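Local atomic coordinates of CurM Sulfotransferase (Moorea producta, PDB entry 4GBM), a protein that probably transfers a sulfonate group from PAPS to a polyketide intermediate in curacin biosynthesis, as the sulfotransferase domain of CurM. Residues Val163-Arg175 with Leu282-Leu295. The protein carries 2 engineered substitutions. Sequence-based numbering, arbitrary orientation.
Sequences VRHPYSVIESFVR and LADKWKTIQLPYPL. With A3P (adenosine-3'-5'-diphosphate), chain G.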
# COMPACT_ATOMS: atom_id res chain seq x y z
N VAL A 163 3.64 8.09 5.57
CA VAL A 163 2.75 8.91 6.39
C VAL A 163 2.30 10.16 5.63
O VAL A 163 3.04 10.68 4.80
CB VAL A 163 3.38 9.32 7.76
CG1 VAL A 163 3.67 8.11 8.61
CG2 VAL A 163 4.64 10.15 7.57
N ARG A 164 1.08 10.61 5.91
CA ARG A 164 0.56 11.86 5.36
C ARG A 164 -0.16 12.63 6.46
O ARG A 164 -0.68 12.03 7.39
CB ARG A 164 -0.37 11.58 4.17
CG ARG A 164 -0.80 12.85 3.44
CD ARG A 164 -1.62 12.53 2.22
NE ARG A 164 -1.90 13.75 1.46
CZ ARG A 164 -2.70 13.79 0.41
NH1 ARG A 164 -3.34 12.70 0.02
NH2 ARG A 164 -2.88 14.94 -0.24
N HIS A 165 -0.18 13.96 6.35
CA HIS A 165 -0.83 14.80 7.34
C HIS A 165 -2.27 14.34 7.57
O HIS A 165 -2.99 14.07 6.60
CB HIS A 165 -0.82 16.25 6.86
CG HIS A 165 -1.13 17.24 7.94
ND1 HIS A 165 -2.40 17.44 8.44
CD2 HIS A 165 -0.32 18.11 8.61
CE1 HIS A 165 -2.36 18.37 9.38
NE2 HIS A 165 -1.11 18.79 9.50
N PRO A 166 -2.70 14.28 8.84
CA PRO A 166 -4.06 13.79 9.10
C PRO A 166 -5.17 14.63 8.43
O PRO A 166 -6.19 14.07 8.03
CB PRO A 166 -4.17 13.86 10.64
CG PRO A 166 -3.11 14.85 11.05
CD PRO A 166 -1.99 14.62 10.08
N TYR A 167 -4.99 15.95 8.32
CA TYR A 167 -6.02 16.79 7.69
C TYR A 167 -6.24 16.35 6.24
O TYR A 167 -7.38 16.26 5.77
CB TYR A 167 -5.64 18.26 7.70
CG TYR A 167 -5.69 19.00 9.02
CD1 TYR A 167 -5.91 18.33 10.24
CD2 TYR A 167 -5.48 20.37 9.05
CE1 TYR A 167 -5.93 19.03 11.44
CE2 TYR A 167 -5.49 21.08 10.25
CZ TYR A 167 -5.72 20.41 11.44
OH TYR A 167 -5.74 21.11 12.61
N SER A 168 -5.14 16.09 5.54
CA SER A 168 -5.20 15.70 4.13
C SER A 168 -5.86 14.34 3.97
O SER A 168 -6.70 14.15 3.08
CB SER A 168 -3.79 15.67 3.54
OG SER A 168 -3.15 16.93 3.69
N VAL A 169 -5.49 13.39 4.84
CA VAL A 169 -6.07 12.06 4.78
C VAL A 169 -7.56 12.10 5.09
O VAL A 169 -8.35 11.48 4.40
CB VAL A 169 -5.34 11.09 5.73
CG1 VAL A 169 -6.11 9.77 5.87
CG2 VAL A 169 -3.93 10.82 5.20
N ILE A 170 -7.93 12.87 6.12
CA ILE A 170 -9.34 12.96 6.53
C ILE A 170 -10.21 13.57 5.42
O ILE A 170 -11.26 13.01 5.08
CB ILE A 170 -9.50 13.69 7.87
CG1 ILE A 170 -8.93 12.82 9.00
CG2 ILE A 170 -10.98 13.99 8.15
CD1 ILE A 170 -8.64 13.59 10.28
N GLU A 171 -9.75 14.68 4.85
CA GLU A 171 -10.51 15.34 3.78
C GLU A 171 -10.71 14.39 2.61
O GLU A 171 -11.81 14.31 2.04
CB GLU A 171 -9.77 16.61 3.32
CG GLU A 171 -10.53 17.47 2.30
CD GLU A 171 -10.35 17.01 0.86
OE1 GLU A 171 -9.35 16.34 0.55
OE2 GLU A 171 -11.23 17.33 0.02
N SER A 172 -9.66 13.65 2.26
CA SER A 172 -9.72 12.73 1.13
C SER A 172 -10.67 11.56 1.41
O SER A 172 -11.53 11.23 0.60
CB SER A 172 -8.32 12.21 0.80
OG SER A 172 -8.37 11.24 -0.23
N PHE A 173 -10.52 10.94 2.58
CA PHE A 173 -11.34 9.80 2.97
C PHE A 173 -12.84 10.14 2.93
O PHE A 173 -13.66 9.38 2.40
CB PHE A 173 -10.91 9.34 4.37
CG PHE A 173 -11.51 8.04 4.82
CD1 PHE A 173 -12.80 8.01 5.36
CD2 PHE A 173 -10.79 6.86 4.75
CE1 PHE A 173 -13.36 6.82 5.80
CE2 PHE A 173 -11.34 5.65 5.20
CZ PHE A 173 -12.63 5.64 5.73
N VAL A 174 -13.19 11.31 3.48
CA VAL A 174 -14.57 11.79 3.50
C VAL A 174 -15.08 12.10 2.09
O VAL A 174 -16.18 11.70 1.71
CB VAL A 174 -14.72 13.00 4.46
CG1 VAL A 174 -16.10 13.65 4.34
CG2 VAL A 174 -14.50 12.55 5.91
N ARG A 175 -14.25 12.80 1.30
CA ARG A 175 -14.59 13.14 -0.09
C ARG A 175 -14.88 11.89 -0.92
O ARG A 175 -15.79 11.89 -1.77
CB ARG A 175 -13.46 13.97 -0.72
CG ARG A 175 -13.62 14.23 -2.23
CD ARG A 175 -12.72 15.37 -2.75
NE ARG A 175 -11.40 15.39 -2.14
CZ ARG A 175 -10.42 14.53 -2.42
NH1 ARG A 175 -9.26 14.62 -1.78
NH2 ARG A 175 -10.60 13.57 -3.33
N LEU A 282 -0.48 18.80 -4.01
CA LEU A 282 -1.32 18.05 -3.07
C LEU A 282 -0.69 17.95 -1.68
O LEU A 282 -1.36 17.57 -0.71
CB LEU A 282 -1.64 16.67 -3.64
CG LEU A 282 -2.82 16.58 -4.63
CD1 LEU A 282 -2.80 17.66 -5.70
CD2 LEU A 282 -2.87 15.20 -5.27
N ALA A 283 0.59 18.28 -1.57
CA ALA A 283 1.29 18.21 -0.28
C ALA A 283 0.73 19.17 0.77
O ALA A 283 0.37 18.75 1.87
CB ALA A 283 2.79 18.45 -0.46
N ASP A 284 0.65 20.45 0.41
CA ASP A 284 0.37 21.53 1.37
C ASP A 284 -1.11 21.75 1.65
O ASP A 284 -1.46 22.75 2.29
CB ASP A 284 0.97 22.85 0.87
CG ASP A 284 2.48 22.94 1.03
OD1 ASP A 284 3.09 22.07 1.68
OD2 ASP A 284 3.06 23.91 0.50
N LYS A 285 -1.97 20.85 1.20
CA LYS A 285 -3.41 21.02 1.37
C LYS A 285 -3.82 21.16 2.83
O LYS A 285 -4.77 21.88 3.14
CB LYS A 285 -4.18 19.88 0.70
CG LYS A 285 -4.14 20.00 -0.83
CD LYS A 285 -4.72 18.78 -1.52
CE LYS A 285 -6.24 18.79 -1.50
NZ LYS A 285 -6.76 17.82 -2.50
N TRP A 286 -3.07 20.51 3.71
CA TRP A 286 -3.34 20.58 5.15
C TRP A 286 -3.25 22.00 5.72
O TRP A 286 -3.83 22.28 6.77
CB TRP A 286 -2.39 19.66 5.92
CG TRP A 286 -0.94 20.01 5.77
CD1 TRP A 286 -0.07 19.53 4.82
CD2 TRP A 286 -0.18 20.92 6.59
NE1 TRP A 286 1.17 20.08 5.00
CE2 TRP A 286 1.14 20.94 6.07
CE3 TRP A 286 -0.48 21.72 7.70
CZ2 TRP A 286 2.16 21.72 6.63
CZ3 TRP A 286 0.54 22.50 8.26
CH2 TRP A 286 1.84 22.50 7.71
N LYS A 287 -2.54 22.89 5.03
CA LYS A 287 -2.40 24.27 5.49
C LYS A 287 -3.71 25.04 5.41
O LYS A 287 -3.89 26.04 6.11
CB LYS A 287 -1.30 25.01 4.73
CG LYS A 287 0.10 24.47 4.98
CD LYS A 287 1.14 25.25 4.19
CE LYS A 287 2.51 24.61 4.33
NZ LYS A 287 3.54 25.29 3.48
N THR A 288 -4.63 24.58 4.55
CA THR A 288 -5.88 25.31 4.33
C THR A 288 -7.15 24.50 4.55
O THR A 288 -8.24 25.07 4.62
CB THR A 288 -5.94 25.96 2.92
OG1 THR A 288 -5.71 24.96 1.92
CG2 THR A 288 -4.91 27.08 2.78
N ILE A 289 -7.01 23.18 4.67
CA ILE A 289 -8.15 22.32 4.94
C ILE A 289 -8.80 22.73 6.27
O ILE A 289 -8.12 22.89 7.28
CB ILE A 289 -7.76 20.82 4.96
CG1 ILE A 289 -7.57 20.31 3.52
CG2 ILE A 289 -8.82 19.98 5.67
CD1 ILE A 289 -6.89 18.96 3.41
N GLN A 290 -10.12 22.91 6.23
CA GLN A 290 -10.89 23.22 7.42
C GLN A 290 -11.82 22.06 7.76
O GLN A 290 -12.82 21.84 7.08
CB GLN A 290 -11.70 24.51 7.22
CG GLN A 290 -10.83 25.75 7.03
CD GLN A 290 -9.91 26.01 8.21
OE1 GLN A 290 -10.34 25.99 9.37
NE2 GLN A 290 -8.63 26.24 7.92
N LEU A 291 -11.46 21.31 8.79
CA LEU A 291 -12.30 20.21 9.25
C LEU A 291 -13.37 20.77 10.19
O LEU A 291 -13.17 21.83 10.79
CB LEU A 291 -11.46 19.13 9.94
CG LEU A 291 -10.36 18.46 9.10
CD1 LEU A 291 -9.62 17.45 9.96
CD2 LEU A 291 -10.93 17.77 7.87
N PRO A 292 -14.52 20.07 10.31
CA PRO A 292 -15.59 20.60 11.17
C PRO A 292 -15.24 20.61 12.65
O PRO A 292 -15.73 21.45 13.40
CB PRO A 292 -16.76 19.65 10.91
CG PRO A 292 -16.14 18.40 10.40
CD PRO A 292 -14.93 18.83 9.62
N TYR A 293 -14.38 19.68 13.06
CA TYR A 293 -14.02 19.52 14.47
C TYR A 293 -12.50 19.48 14.63
O TYR A 293 -11.81 18.94 13.76
CB TYR A 293 -14.64 18.24 15.04
CG TYR A 293 -16.10 18.05 14.67
CD1 TYR A 293 -17.10 18.80 15.28
CD2 TYR A 293 -16.48 17.12 13.69
CE1 TYR A 293 -18.44 18.64 14.93
CE2 TYR A 293 -17.82 16.95 13.34
CZ TYR A 293 -18.79 17.72 13.96
OH TYR A 293 -20.12 17.56 13.62
N PRO A 294 -11.97 20.04 15.73
CA PRO A 294 -10.56 19.81 16.04
C PRO A 294 -10.32 18.32 16.22
O PRO A 294 -11.22 17.60 16.67
CB PRO A 294 -10.36 20.55 17.37
CG PRO A 294 -11.46 21.57 17.40
CD PRO A 294 -12.62 20.88 16.75
N LEU A 295 -9.14 17.84 15.85
CA LEU A 295 -8.81 16.43 16.03
C LEU A 295 -8.88 16.10 17.52
O LEU A 295 -8.60 16.94 18.37
CB LEU A 295 -7.43 16.09 15.48
CG LEU A 295 -7.21 16.37 13.98
CD1 LEU A 295 -5.81 15.97 13.61
CD2 LEU A 295 -8.23 15.62 13.14
P1 A3P G . -7.05 12.18 -3.43
O1P A3P G . -8.34 11.78 -2.78
O2P A3P G . -7.03 11.96 -4.92
O3P A3P G . -6.55 13.53 -2.99
P2 A3P G . -3.64 6.05 -1.75
O4P A3P G . -2.83 5.70 -0.54
O5P A3P G . -5.11 5.78 -1.64
O6P A3P G . -3.02 5.55 -3.03
O5' A3P G . -3.57 7.67 -1.82
C5' A3P G . -4.43 8.36 -2.73
C4' A3P G . -3.96 9.79 -2.76
O4' A3P G . -2.69 9.85 -3.43
C3' A3P G . -4.86 10.69 -3.58
O3' A3P G . -5.99 11.11 -2.81
C2' A3P G . -3.89 11.81 -3.95
O2' A3P G . -3.89 12.83 -2.95
C1' A3P G . -2.52 11.15 -3.98
N9 A3P G . -2.03 11.03 -5.38
C8 A3P G . -2.48 10.20 -6.34
N7 A3P G . -1.81 10.39 -7.51
C5 A3P G . -0.92 11.38 -7.28
C6 A3P G . 0.11 12.10 -8.07
N6 A3P G . 0.32 11.76 -9.37
N1 A3P G . 0.81 13.07 -7.45
C2 A3P G . 0.62 13.40 -6.15
N3 A3P G . -0.30 12.78 -5.37
C4 A3P G . -1.07 11.79 -5.89
O HOH W 1 -0.65 16.25 2.60
O HOH W 2 -5.54 15.37 -1.40
O HOH W 3 -6.94 19.94 14.89
O HOH W 4 -9.48 18.38 -2.10
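His165 lies nearly flat on the indole of Trp286. The stack is offset: the centroids of the imidazole and the five-membered ring lie 4.2 Å apart, with the planes 7° apart. Trp286 CB sits over the same His165 face, and Pro166 CD covers the other. The His165 ring is swung away from its own N, chi1 -165°, which lets ND1 accept from Tyr167 N at 3.0 Å, capping helix 166-175; NE2 bonds to the carbonyl of Glu309. Replacing His165 by alanine would remove the imidazole, and Tyr167 N would probably lose its cap and one indole face its partner. Packing stays close beyond the stack. Leu295 CD1 meets the edge of the Tyr167 ring, 3.8 Å from CE1, and Leu295 CD2 slides past Ile170 CD1 at 3.5 Å. Toward the nucleotide the segments meet largely through water, and Lys285 NZ stays 4.3 Å from Glu171 OE1, beyond a salt bridge. Arg164 NH2 reaches Leu282 O at 3.1 Å, above the carbonyl plane, while NH1 donates to A3P O2'. One water joins Lys285 NZ, Arg164 NH2 and the A3P phosphate. Arg175 holds Glu171 side-on in a salt bridge, likely steadying the guanidinium. Its NH2 and Ser172 OG bond A3P O1P, in the 3'-phosphate site characteristic of PAPS-dependent sulfotransferases.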